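Local coordinates for 3-guanidinopropionase (Pseudomonas aeruginosa, PDB 3NIQ), which catalyses the manganese-dependent hydrolysis of 3-guanidinopropanoate to beta-alanine and urea, as a homohexameric enzyme of the arginase (ureohydrolase) family, at the interface of chains A and B and the interface of chains A and C. Sequence-based numbering; all coordinates share one arbitrary frame. Chains: chain A/B/C, 3-guanidinopropionase.

Contact 1: the interface of chains A and B. Residues chain A 20-22, 28, 62, 87; chain B 20-22, 28, 62, 87.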
# COMPACT_ATOMS: atom_id res chain seq x y z
N ILE A 20 -3.90 -0.59 -26.03
CA ILE A 20 -3.24 -1.81 -25.56
C ILE A 20 -1.81 -1.44 -25.13
O ILE A 20 -1.13 -0.71 -25.82
CB ILE A 20 -3.30 -2.93 -26.63
CG1 ILE A 20 -4.78 -3.28 -26.88
CG2 ILE A 20 -2.51 -4.18 -26.18
CD1 ILE A 20 -5.04 -4.02 -28.18
N PRO A 21 -1.41 -1.86 -23.92
CA PRO A 21 -0.13 -1.36 -23.40
C PRO A 21 1.12 -2.10 -23.91
O PRO A 21 1.68 -2.94 -23.21
CB PRO A 21 -0.29 -1.51 -21.87
CG PRO A 21 -1.25 -2.64 -21.70
CD PRO A 21 -2.20 -2.57 -22.89
N THR A 22 1.57 -1.75 -25.11
CA THR A 22 2.86 -2.23 -25.62
C THR A 22 3.97 -1.24 -25.22
O THR A 22 3.68 -0.11 -24.85
CB THR A 22 2.84 -2.28 -27.15
OG1 THR A 22 2.38 -1.01 -27.63
CG2 THR A 22 1.90 -3.35 -27.67
N ALA A 28 3.00 -3.94 -32.17
CA ALA A 28 3.65 -5.20 -31.83
C ALA A 28 4.15 -5.91 -33.09
O ALA A 28 3.47 -5.89 -34.13
CB ALA A 28 2.71 -6.09 -31.06
N ARG A 62 5.99 -2.02 -19.58
CA ARG A 62 5.17 -1.74 -20.77
C ARG A 62 4.07 -0.76 -20.37
O ARG A 62 3.85 0.24 -21.04
CB ARG A 62 4.49 -3.00 -21.35
CG ARG A 62 5.42 -3.90 -22.17
CD ARG A 62 4.63 -4.95 -22.97
NE ARG A 62 5.47 -5.61 -23.98
CZ ARG A 62 6.19 -6.71 -23.76
NH1 ARG A 62 6.21 -7.28 -22.56
NH2 ARG A 62 6.91 -7.24 -24.76
N ASP A 87 7.64 -3.18 -30.60
CA ASP A 87 7.54 -4.10 -29.46
C ASP A 87 7.61 -5.50 -30.02
O ASP A 87 6.69 -5.97 -30.68
CB ASP A 87 6.24 -3.86 -28.66
CG ASP A 87 6.17 -4.68 -27.36
OD1 ASP A 87 6.74 -5.79 -27.33
OD2 ASP A 87 5.53 -4.24 -26.38
N ILE B 20 2.03 -9.72 -24.38
CA ILE B 20 1.40 -8.40 -24.35
C ILE B 20 -0.01 -8.52 -23.75
O ILE B 20 -0.75 -9.43 -24.12
CB ILE B 20 1.41 -7.77 -25.76
CG1 ILE B 20 2.88 -7.62 -26.19
CG2 ILE B 20 0.64 -6.40 -25.77
CD1 ILE B 20 3.10 -6.99 -27.55
N PRO B 21 -0.35 -7.66 -22.76
CA PRO B 21 -1.59 -7.94 -22.04
C PRO B 21 -2.86 -7.41 -22.73
O PRO B 21 -3.34 -6.33 -22.39
CB PRO B 21 -1.39 -7.24 -20.68
CG PRO B 21 -0.46 -6.09 -21.00
CD PRO B 21 0.43 -6.57 -22.13
N THR B 22 -3.38 -8.17 -23.68
CA THR B 22 -4.72 -7.94 -24.24
C THR B 22 -5.75 -8.63 -23.36
O THR B 22 -5.38 -9.45 -22.52
CB THR B 22 -4.82 -8.56 -25.64
OG1 THR B 22 -4.36 -9.91 -25.56
CG2 THR B 22 -3.96 -7.82 -26.62
N ALA B 28 -5.37 -8.97 -30.90
CA ALA B 28 -5.99 -7.66 -31.02
C ALA B 28 -6.57 -7.46 -32.41
O ALA B 28 -5.99 -7.90 -33.42
CB ALA B 28 -4.95 -6.58 -30.74
N ARG B 62 -7.60 -5.78 -18.33
CA ARG B 62 -6.74 -6.48 -19.32
C ARG B 62 -5.57 -7.23 -18.65
O ARG B 62 -5.36 -8.43 -18.88
CB ARG B 62 -6.19 -5.47 -20.33
CG ARG B 62 -7.16 -5.17 -21.49
CD ARG B 62 -6.44 -4.42 -22.59
NE ARG B 62 -7.31 -4.19 -23.75
CZ ARG B 62 -8.01 -3.08 -23.97
NH1 ARG B 62 -7.94 -2.07 -23.11
NH2 ARG B 62 -8.78 -2.99 -25.06
N ASP B 87 -9.75 -8.99 -28.79
CA ASP B 87 -9.62 -7.70 -28.15
C ASP B 87 -9.77 -6.60 -29.20
O ASP B 87 -8.86 -6.34 -29.99
CB ASP B 87 -8.27 -7.59 -27.43
CG ASP B 87 -8.17 -6.36 -26.55
OD1 ASP B 87 -8.84 -5.35 -26.85
OD2 ASP B 87 -7.42 -6.41 -25.55
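Two copies of the loop that carries residues 20-22 meet here across a two-fold axis. The subunits belong to a homohexamer, and this patch of their interface is apolar. In this patch the two chains meet without direct polar bonds.

B:Ile20 can be followed outward from CB. Its CG2 branch lies anti to the backbone N and turns toward the axis. There B:Ile20 CG2 meets its twin, A:Ile20 CG2, at 3.9 Å, and the two side chains cross at about a right angle. The same methyl touches the A:Thr22 methyl CG2. The other branch starts beside the backbone N, with chi1 -61°. B:Ile20 CG1 passes A:Arg62 NE at 4.0 Å, again crossing at about a right angle. The chain then runs on extended, chi2 -179°, and carries CD1 to A:Ala28 and A:Thr22. The tip methyl B:Ile20 CD1 meets A:Ala28 CB at 3.6 Å and also packs on A:Thr22 CG2. It comes tip to tip against the carboxylate of A:Asp87, where B:Ile20 CD1 lies 3.8 Å from A:Asp87 CG. By symmetry A:Ile20 packs into chain B in much the same way.

The A:Asp87 carboxylate is held within its own chain. A:Arg62 grips it side-on with two nitrogens. A:Arg62 NE binds A:Asp87 OD2 at 2.8 Å. A:Arg62 NH2 binds A:Asp87 OD1 at 3.0 Å. Both bonds are nearly straight, use syn lone pairs and lie in the guanidinium plane. The salt bridge fixes the rotation of both groups. Mutual neutralisation probably makes the pair a tolerable wall for an isoleucine methyl.

On the axis the proline rings cross obliquely, and A:Pro21 CG meets B:Pro21 CG at 3.6 Å.

In the fold, residues 20-22 and 28 are loop positions on either side of the 3-10 helix 23-25. A:Arg62 stands on helix 57-64 and A:Asp87 on strand 85-90, so the isoleucine of each chain packs against loop residues, helix 57-64 and strand 85-90 of the other.

Contact 2: the interface of chains A and C. Residues chain A 46-49, 98, 158, 161, 163-164; chain C 94-97, 104.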
# COMPACT_ATOMS: atom_id res chain seq x y z
N GLY A 46 14.40 -16.75 -12.62
CA GLY A 46 14.98 -18.03 -12.16
C GLY A 46 16.34 -17.88 -11.46
O GLY A 46 16.69 -18.68 -10.58
N GLY A 47 17.10 -16.85 -11.83
CA GLY A 47 18.41 -16.61 -11.22
C GLY A 47 18.36 -15.93 -9.85
O GLY A 47 19.41 -15.68 -9.23
N THR A 48 17.15 -15.62 -9.36
CA THR A 48 17.05 -14.81 -8.15
C THR A 48 17.26 -15.63 -6.85
O THR A 48 16.52 -16.57 -6.57
CB THR A 48 15.73 -13.98 -8.11
OG1 THR A 48 15.79 -12.97 -9.14
CG2 THR A 48 15.58 -13.30 -6.76
N THR A 49 18.23 -15.20 -6.06
CA THR A 49 18.60 -15.91 -4.83
C THR A 49 17.90 -15.41 -3.57
O THR A 49 17.90 -16.08 -2.54
CB THR A 49 20.10 -15.86 -4.60
OG1 THR A 49 20.53 -14.50 -4.62
CG2 THR A 49 20.82 -16.63 -5.69
N LEU A 98 15.56 -23.45 -15.13
CA LEU A 98 16.51 -22.39 -15.36
C LEU A 98 17.35 -22.64 -16.61
O LEU A 98 17.53 -21.75 -17.45
CB LEU A 98 17.41 -22.27 -14.12
CG LEU A 98 18.43 -21.15 -14.00
CD1 LEU A 98 18.86 -21.03 -12.54
CD2 LEU A 98 19.66 -21.42 -14.85
N PHE A 158 25.13 -21.80 -3.43
CA PHE A 158 24.55 -23.02 -2.85
C PHE A 158 25.09 -24.29 -3.52
O PHE A 158 24.33 -25.10 -4.05
CB PHE A 158 23.00 -22.99 -2.95
CG PHE A 158 22.38 -21.67 -2.55
CD1 PHE A 158 22.18 -21.36 -1.20
CD2 PHE A 158 21.96 -20.75 -3.52
CE1 PHE A 158 21.60 -20.14 -0.82
CE2 PHE A 158 21.38 -19.52 -3.16
CZ PHE A 158 21.20 -19.21 -1.81
N ASN A 161 26.17 -24.28 -8.54
CA ASN A 161 25.23 -23.62 -9.43
C ASN A 161 25.90 -22.36 -9.98
O ASN A 161 26.12 -21.38 -9.25
CB ASN A 161 23.94 -23.30 -8.68
CG ASN A 161 23.26 -24.54 -8.13
OD1 ASN A 161 22.65 -25.29 -8.88
ND2 ASN A 161 23.37 -24.76 -6.82
N TYR A 163 24.90 -20.34 -12.38
CA TYR A 163 23.99 -19.40 -13.02
C TYR A 163 22.99 -18.79 -12.04
O TYR A 163 22.03 -19.44 -11.65
CB TYR A 163 23.25 -20.08 -14.16
CG TYR A 163 24.18 -20.69 -15.17
CD1 TYR A 163 25.10 -19.90 -15.85
CD2 TYR A 163 24.14 -22.07 -15.46
CE1 TYR A 163 25.96 -20.43 -16.78
CE2 TYR A 163 25.01 -22.63 -16.41
CZ TYR A 163 25.91 -21.79 -17.06
OH TYR A 163 26.79 -22.29 -18.00
N THR A 164 23.25 -17.55 -11.63
CA THR A 164 22.30 -16.78 -10.82
C THR A 164 22.40 -15.35 -11.31
O THR A 164 23.30 -15.02 -12.08
CB THR A 164 22.66 -16.77 -9.32
OG1 THR A 164 23.81 -15.95 -9.13
CG2 THR A 164 22.94 -18.20 -8.78
N ASN C 94 16.89 -24.71 -1.57
CA ASN C 94 17.78 -24.16 -2.57
C ASN C 94 16.94 -23.47 -3.65
O ASN C 94 16.29 -24.15 -4.45
CB ASN C 94 18.64 -25.28 -3.19
CG ASN C 94 19.65 -24.77 -4.19
OD1 ASN C 94 19.47 -23.70 -4.79
ND2 ASN C 94 20.71 -25.53 -4.40
N PRO C 95 16.93 -22.12 -3.65
CA PRO C 95 16.06 -21.34 -4.54
C PRO C 95 16.45 -21.42 -6.03
O PRO C 95 15.66 -21.05 -6.89
CB PRO C 95 16.23 -19.91 -4.01
CG PRO C 95 17.58 -19.89 -3.41
CD PRO C 95 17.79 -21.26 -2.83
N ILE C 96 17.66 -21.90 -6.30
CA ILE C 96 18.21 -21.97 -7.66
C ILE C 96 18.12 -23.36 -8.30
O ILE C 96 18.07 -23.48 -9.52
CB ILE C 96 19.71 -21.54 -7.70
CG1 ILE C 96 19.87 -20.08 -7.27
CG2 ILE C 96 20.31 -21.76 -9.11
CD1 ILE C 96 18.97 -19.10 -8.03
N ASP C 97 18.11 -24.41 -7.47
CA ASP C 97 18.14 -25.79 -7.97
C ASP C 97 16.93 -26.57 -7.44
O ASP C 97 16.91 -26.96 -6.28
CB ASP C 97 19.45 -26.46 -7.51
CG ASP C 97 19.63 -27.88 -8.06
OD1 ASP C 97 18.65 -28.49 -8.53
OD2 ASP C 97 20.77 -28.39 -8.00
N ARG C 104 16.86 -31.97 -0.41
CA ARG C 104 17.13 -31.45 0.93
C ARG C 104 15.91 -31.49 1.85
O ARG C 104 16.01 -31.94 3.00
CB ARG C 104 17.77 -30.06 0.88
CG ARG C 104 19.26 -30.12 0.46
CD ARG C 104 19.74 -28.85 -0.24
NE ARG C 104 19.99 -27.75 0.69
CZ ARG C 104 20.74 -26.68 0.42
NH1 ARG C 104 21.35 -26.55 -0.75
NH2 ARG C 104 20.89 -25.73 1.34
O HOH W 1 14.64 -18.08 -7.67
O HOH W 2 22.51 -27.61 -6.22
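In this arginase-family hexamer, a loop of chain C, residues 94-97, plugs into a surface of chain A built from loops and the start of helix 98-114. C:Ile96 forms the tight part, with 118 Å² of its surface hidden. C:Ile96 CG2, anti to the backbone N, packs on A:Leu98 CD1 at 3.8 Å and lies near the carbonyl oxygen of A:Tyr163. The other branch sits beside the backbone N and bends at chi2 -52°. CG1 passes the methyls of A:Thr49 and A:Thr164, crossing the latter at about a right angle. The tip ends among backbone groups, with C:Ile96 CD1 3.4 Å from the carbonyl oxygen A:Gly46 O.

Next to it, C:Pro95 crosses the A:Phe158 ring at about a right angle. C:Pro95 CG is 3.8 Å from A:Phe158 CE2, and C:Pro95 CD stands over one face near the rim. A:Thr49 CG2 touches the edge of the same ring.

C:Asn94 shapes the plug from within. Its side-chain oxygen, C:Asn94 OD1, accepts C:Ile96 N at 3.0 Å, in the carbonyl plane. It also takes C:Asp97 N, which comes from above that plane and off the lone pairs. The loop is thereby tied back on itself.

Polar contact between the chains is looser and runs through water. A:Asn161 ND2 and C:Asp97 OD2 share water 2, and C:Asp97 OD2 is 2.6 Å from the oxygen of water 2. The amide and carboxylate planes are 83° apart. Water 1 links the carbonyl oxygens of A:Thr48 and C:Pro95, with the oxygen of water 1 lying 2.7 Å from A:Thr48 O.

Contact 1 and contact 2 lie about 31 Å apart, measured between the centres of their C-alpha atoms. They share no residue, but both use chain A, which meets chain B at one and chain C at the other. Strand 85-90 at contact 1 precedes the loop 94-97 and helix 98-114 used at contact 2, so one stretch of sequence serves both surfaces. Each interface is two-fold symmetric, and every subunit carries both kinds of surface. Having two different partners at separate sites is consistent with closed assembly into the homohexamer.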